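Local coordinates for protein carboxyvinyl-carboxyphosphonate phosphorylmutase (Bacillus anthracis, PDB 4IQD) that belongs to the phosphoenolpyruvate phosphomutase family of the TIM-barrel clan and carries pyruvic acid in several pockets, at residues 141-144 with 145-149; 248-251 with 252-256. All coordinates share one frame; numbering follows the deposited sequence.

Interaction 1 (141-144 with 145-149); sequences VTTE and ELVQK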
loop_
_atom_site.group_PDB
_atom_site.type_symbol
_atom_site.label_atom_id
_atom_site.label_comp_id
_atom_site.label_asym_id
_atom_site.label_seq_id
_atom_site.Cartn_x
_atom_site.Cartn_y
_atom_site.Cartn_z
ATOM N N VAL A 141 -29.760 -5.717 -8.807
ATOM C CA VAL A 141 -30.743 -4.657 -8.948
ATOM C C VAL A 141 -31.437 -4.832 -10.282
ATOM O O VAL A 141 -30.983 -5.603 -11.128
ATOM C CB VAL A 141 -30.094 -3.268 -8.920
ATOM C CG1 VAL A 141 -29.323 -3.065 -7.628
ATOM C CG2 VAL A 141 -29.189 -3.076 -10.131
ATOM N N THR A 142 -32.539 -4.119 -10.474
ATOM C CA THR A 142 -33.246 -4.181 -11.738
ATOM C C THR A 142 -32.366 -3.602 -12.826
ATOM O O THR A 142 -31.431 -2.849 -12.549
ATOM C CB THR A 142 -34.556 -3.395 -11.697
ATOM O OG1 THR A 142 -34.281 -2.028 -11.369
ATOM C CG2 THR A 142 -35.491 -3.981 -10.661
ATOM N N THR A 143 -32.662 -3.967 -14.065
ATOM C CA THR A 143 -31.920 -3.454 -15.201
ATOM C C THR A 143 -31.994 -1.932 -15.237
ATOM O O THR A 143 -30.987 -1.265 -15.459
ATOM C CB THR A 143 -32.453 -4.035 -16.517
ATOM O OG1 THR A 143 -32.419 -5.466 -16.451
ATOM C CG2 THR A 143 -31.606 -3.568 -17.684
ATOM N N GLU A 144 -33.187 -1.396 -14.997
ATOM C CA GLU A 144 -33.407 0.048 -14.975
ATOM C C GLU A 144 -32.554 0.716 -13.913
ATOM O O GLU A 144 -32.053 1.825 -14.102
ATOM C CB GLU A 144 -34.877 0.358 -14.697
ATOM C CG GLU A 144 -35.145 1.816 -14.349
ATOM C CD GLU A 144 -36.556 2.052 -13.854
ATOM O OE1 GLU A 144 -36.932 1.461 -12.818
ATOM O OE2 GLU A 144 -37.291 2.827 -14.502
ATOM N N GLU A 145 -32.393 0.025 -12.792
ATOM C CA GLU A 145 -31.664 0.563 -11.659
ATOM C C GLU A 145 -30.229 0.928 -12.036
ATOM O O GLU A 145 -29.736 1.984 -11.650
ATOM C CB GLU A 145 -31.690 -0.433 -10.502
ATOM C CG GLU A 145 -31.940 0.197 -9.145
ATOM C CD GLU A 145 -32.401 -0.813 -8.108
ATOM O OE1 GLU A 145 -33.263 -1.661 -8.442
ATOM O OE2 GLU A 145 -31.897 -0.762 -6.965
ATOM N N LEU A 146 -29.567 0.066 -12.801
ATOM C CA LEU A 146 -28.221 0.373 -13.275
ATOM C C LEU A 146 -28.270 1.358 -14.433
ATOM O O LEU A 146 -27.398 2.215 -14.566
ATOM C CB LEU A 146 -27.461 -0.887 -13.697
ATOM C CG LEU A 146 -25.994 -0.592 -14.036
ATOM C CD1 LEU A 146 -25.309 0.088 -12.860
ATOM C CD2 LEU A 146 -25.223 -1.829 -14.450
ATOM N N VAL A 147 -29.295 1.224 -15.267
ATOM C CA VAL A 147 -29.479 2.091 -16.422
ATOM C C VAL A 147 -29.475 3.555 -16.010
ATOM O O VAL A 147 -28.787 4.378 -16.611
ATOM C CB VAL A 147 -30.789 1.756 -17.167
ATOM C CG1 VAL A 147 -31.300 2.956 -17.957
ATOM C CG2 VAL A 147 -30.585 0.553 -18.078
ATOM N N GLN A 148 -30.232 3.870 -14.968
ATOM C CA GLN A 148 -30.290 5.231 -14.460
ATOM C C GLN A 148 -28.937 5.691 -13.928
ATOM O O GLN A 148 -28.528 6.829 -14.152
ATOM C CB GLN A 148 -31.350 5.336 -13.373
ATOM C CG GLN A 148 -32.751 5.112 -13.887
ATOM C CD GLN A 148 -33.765 5.070 -12.775
ATOM O OE1 GLN A 148 -33.467 4.629 -11.666
ATOM N NE2 GLN A 148 -34.973 5.537 -13.060
ATOM N N LYS A 149 -28.240 4.800 -13.231
ATOM C CA LYS A 149 -26.919 5.112 -12.706
ATOM C C LYS A 149 -25.927 5.431 -13.821
ATOM O O LYS A 149 -25.117 6.347 -13.697
ATOM C CB LYS A 149 -26.390 3.965 -11.848
ATOM C CG LYS A 149 -27.049 3.864 -10.488
ATOM C CD LYS A 149 -26.308 2.896 -9.586
ATOM C CE LYS A 149 -26.760 3.042 -8.144
ATOM N NZ LYS A 149 -25.961 2.201 -7.211
#
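The carboxylate of Glu145 is covered on one face by Val141, whose CB stands 3.5 Å from Glu145 CD while its CG1 approaches OE2. Thr142 N comes in from that same side and donates to Glu145 OE1 at 3.3 Å, 54° out of the carboxylate plane. At the edge, Thr142 OG1 gives a hydrogen bond to the anti lone pair of Glu145 OE1 (3.1 Å), so two donors of one residue grip a single oxygen and restrain the rotation of the group. Thr142 OG1 can reach both partners because it sits between its own backbone N and carbonyl carbon (chi1 58°): besides giving to OE1, it accepts from Glu145 N at 3.1 Å. A second flat pair lies one turn apart on the exposed surface, where the Glu144 carboxylate and the Gln148 amide stack with planes only 18° apart, Glu144 OE2 lying 3.8 Å from Gln148 NE2. Beneath them the regular helix is under way, with Gln148 N bonded to Glu144 O (2.9 Å) and Val147 N to Thr143 O. Val147 also brings its CG2 to 3.2 Å from Thr143 O. The inner side meets the rest of the fold: Thr143 and Leu146 touch Tyr184 of helix 174-187, and Leu146 also packs on Ile123 of strand 120-124. The placement of the Glu145 carboxylate at the helix start would probably stabilise its negative charge. Reciprocal bonding between Thr142 and Glu145 defines a capping box, with Thr142 as N-cap, opening helix 143-156 of a beta-alpha-beta unit in this TIM-barrel-clan fold.

Interaction 2 (248-251 with 252-256); sequences RVAA and KAYEN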
loop_
_atom_site.group_PDB
_atom_site.type_symbol
_atom_site.label_atom_id
_atom_site.label_comp_id
_atom_site.label_asym_id
_atom_site.label_seq_id
_atom_site.Cartn_x
_atom_site.Cartn_y
_atom_site.Cartn_z
ATOM N N ARG A 248 -1.736 -10.513 -4.006
ATOM C CA ARG A 248 -1.574 -11.933 -3.722
ATOM C C ARG A 248 -0.110 -12.313 -3.584
ATOM O O ARG A 248 0.265 -13.030 -2.660
ATOM C CB ARG A 248 -2.215 -12.785 -4.813
ATOM C CG ARG A 248 -3.717 -12.647 -4.919
ATOM C CD ARG A 248 -4.321 -13.963 -5.359
ATOM N NE ARG A 248 -5.614 -13.807 -6.013
ATOM C CZ ARG A 248 -6.777 -13.780 -5.374
ATOM N NH1 ARG A 248 -6.808 -13.880 -4.052
ATOM N NH2 ARG A 248 -7.907 -13.644 -6.059
ATOM N N VAL A 249 0.712 -11.832 -4.511
ATOM C CA VAL A 249 2.139 -12.131 -4.507
ATOM C C VAL A 249 2.873 -11.373 -3.403
ATOM O O VAL A 249 3.843 -11.875 -2.835
ATOM C CB VAL A 249 2.793 -11.822 -5.877
ATOM C CG1 VAL A 249 2.276 -12.769 -6.944
ATOM C CG2 VAL A 249 2.546 -10.383 -6.282
ATOM N N ALA A 250 2.403 -10.167 -3.101
ATOM C CA ALA A 250 3.021 -9.341 -2.077
ATOM C C ALA A 250 2.785 -9.945 -0.702
ATOM O O ALA A 250 3.693 -10.006 0.125
ATOM C CB ALA A 250 2.473 -7.926 -2.136
ATOM N N ALA A 251 1.557 -10.393 -0.468
ATOM C CA ALA A 251 1.192 -10.979 0.813
ATOM C C ALA A 251 1.961 -12.273 1.042
ATOM O O ALA A 251 2.325 -12.597 2.169
ATOM C CB ALA A 251 -0.300 -11.221 0.876
ATOM N N LYS A 252 2.217 -13.002 -0.037
ATOM C CA LYS A 252 3.010 -14.219 0.035
ATOM C C LYS A 252 4.444 -13.884 0.427
ATOM O O LYS A 252 5.068 -14.595 1.217
ATOM C CB LYS A 252 2.998 -14.939 -1.312
ATOM C CG LYS A 252 3.546 -16.348 -1.256
ATOM C CD LYS A 252 2.782 -17.180 -0.245
ATOM C CE LYS A 252 3.246 -18.625 -0.248
ATOM N NZ LYS A 252 2.504 -19.448 0.748
ATOM N N ALA A 253 4.952 -12.789 -0.127
ATOM C CA ALA A 253 6.330 -12.373 0.099
ATOM C C ALA A 253 6.560 -11.887 1.526
ATOM O O ALA A 253 7.631 -12.099 2.086
ATOM C CB ALA A 253 6.733 -11.300 -0.903
ATOM N N TYR A 254 5.556 -11.238 2.109
ATOM C CA TYR A 254 5.646 -10.826 3.503
ATOM C C TYR A 254 5.838 -12.073 4.352
ATOM O O TYR A 254 6.772 -12.162 5.150
ATOM C CB TYR A 254 4.369 -10.112 3.949
ATOM C CG TYR A 254 4.013 -8.879 3.154
ATOM C CD1 TYR A 254 4.993 -8.103 2.554
ATOM C CD2 TYR A 254 2.689 -8.492 3.008
ATOM C CE1 TYR A 254 4.663 -6.976 1.827
ATOM C CE2 TYR A 254 2.350 -7.369 2.291
ATOM C CZ TYR A 254 3.339 -6.614 1.700
ATOM O OH TYR A 254 2.997 -5.494 0.979
ATOM N N GLU A 255 4.944 -13.033 4.141
ATOM C CA GLU A 255 4.895 -14.286 4.885
ATOM C C GLU A 255 6.235 -15.007 4.907
ATOM O O GLU A 255 6.702 -15.432 5.961
ATOM C CB GLU A 255 3.814 -15.190 4.276
ATOM C CG GLU A 255 3.570 -16.506 4.996
ATOM C CD GLU A 255 2.477 -17.336 4.330
ATOM O OE1 GLU A 255 1.732 -16.789 3.485
ATOM O OE2 GLU A 255 2.363 -18.539 4.647
ATOM N N ASN A 256 6.852 -15.131 3.739
ATOM C CA ASN A 256 8.123 -15.829 3.609
ATOM C C ASN A 256 9.287 -15.110 4.275
ATOM O O ASN A 256 10.162 -15.742 4.865
ATOM C CB ASN A 256 8.447 -16.070 2.134
ATOM C CG ASN A 256 7.579 -17.147 1.516
ATOM O OD1 ASN A 256 7.189 -18.102 2.185
ATOM N ND2 ASN A 256 7.271 -16.998 0.236
#
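Tyr254 folds back over the preceding turn of its helix, onto Ala250 and Ala251. Its CB lies 3.7 Å from Ala251 O, and CG comes to 3.2 Å from Ala250 O. With CG beside the backbone N (chi1 -59°), the ring swings toward the N-terminal end of the helix, and Ala250 O sits over the centre of one face. Below the same face, CD2 passes 3.6 Å from Ala251 CA; farther out, CZ lies 4.1 Å from Ala250 CB, and the hydroxyl OH remains close to that same methyl. Ala250 O thus serves twice, lying against the ring and accepting the hydrogen bond of Tyr254 N (3.0 Å). On another side of the helix, Lys252 NZ and Glu255 OE1 form a long salt bridge of 3.9 Å. The second subunit packs against this stretch, its Tyr254 on Ala250 and its Met274 on Val249. Helix 245-264 follows strand 239-242 directly, and Arg248 ties its first turn to the loop that follows neighbouring strand 215-217 through a salt bridge to Glu220 and a hydrogen bond to Thr219.

In the fold
Interactions 1 and 2 lie on opposite sides of the chain's centre, each about 21 Å from it; their own centres are 39 Å apart and their nearest atoms about 23 Å, so they do not touch. Interaction 1 caps a surface helix between two strands of the five-stranded sheet, without contact to the other subunit. The second, in residues 248-256, belongs to a helix leading from the three-stranded sheet into the subunit interface. It is also nearer a ligand: the side chain of Arg248 is about 6 Å from a bound pyruvic acid, against about 13 Å for Thr143. Arg248 bonds to Thr219, which lines a pyruvic acid pocket, linking the interface helix to that site.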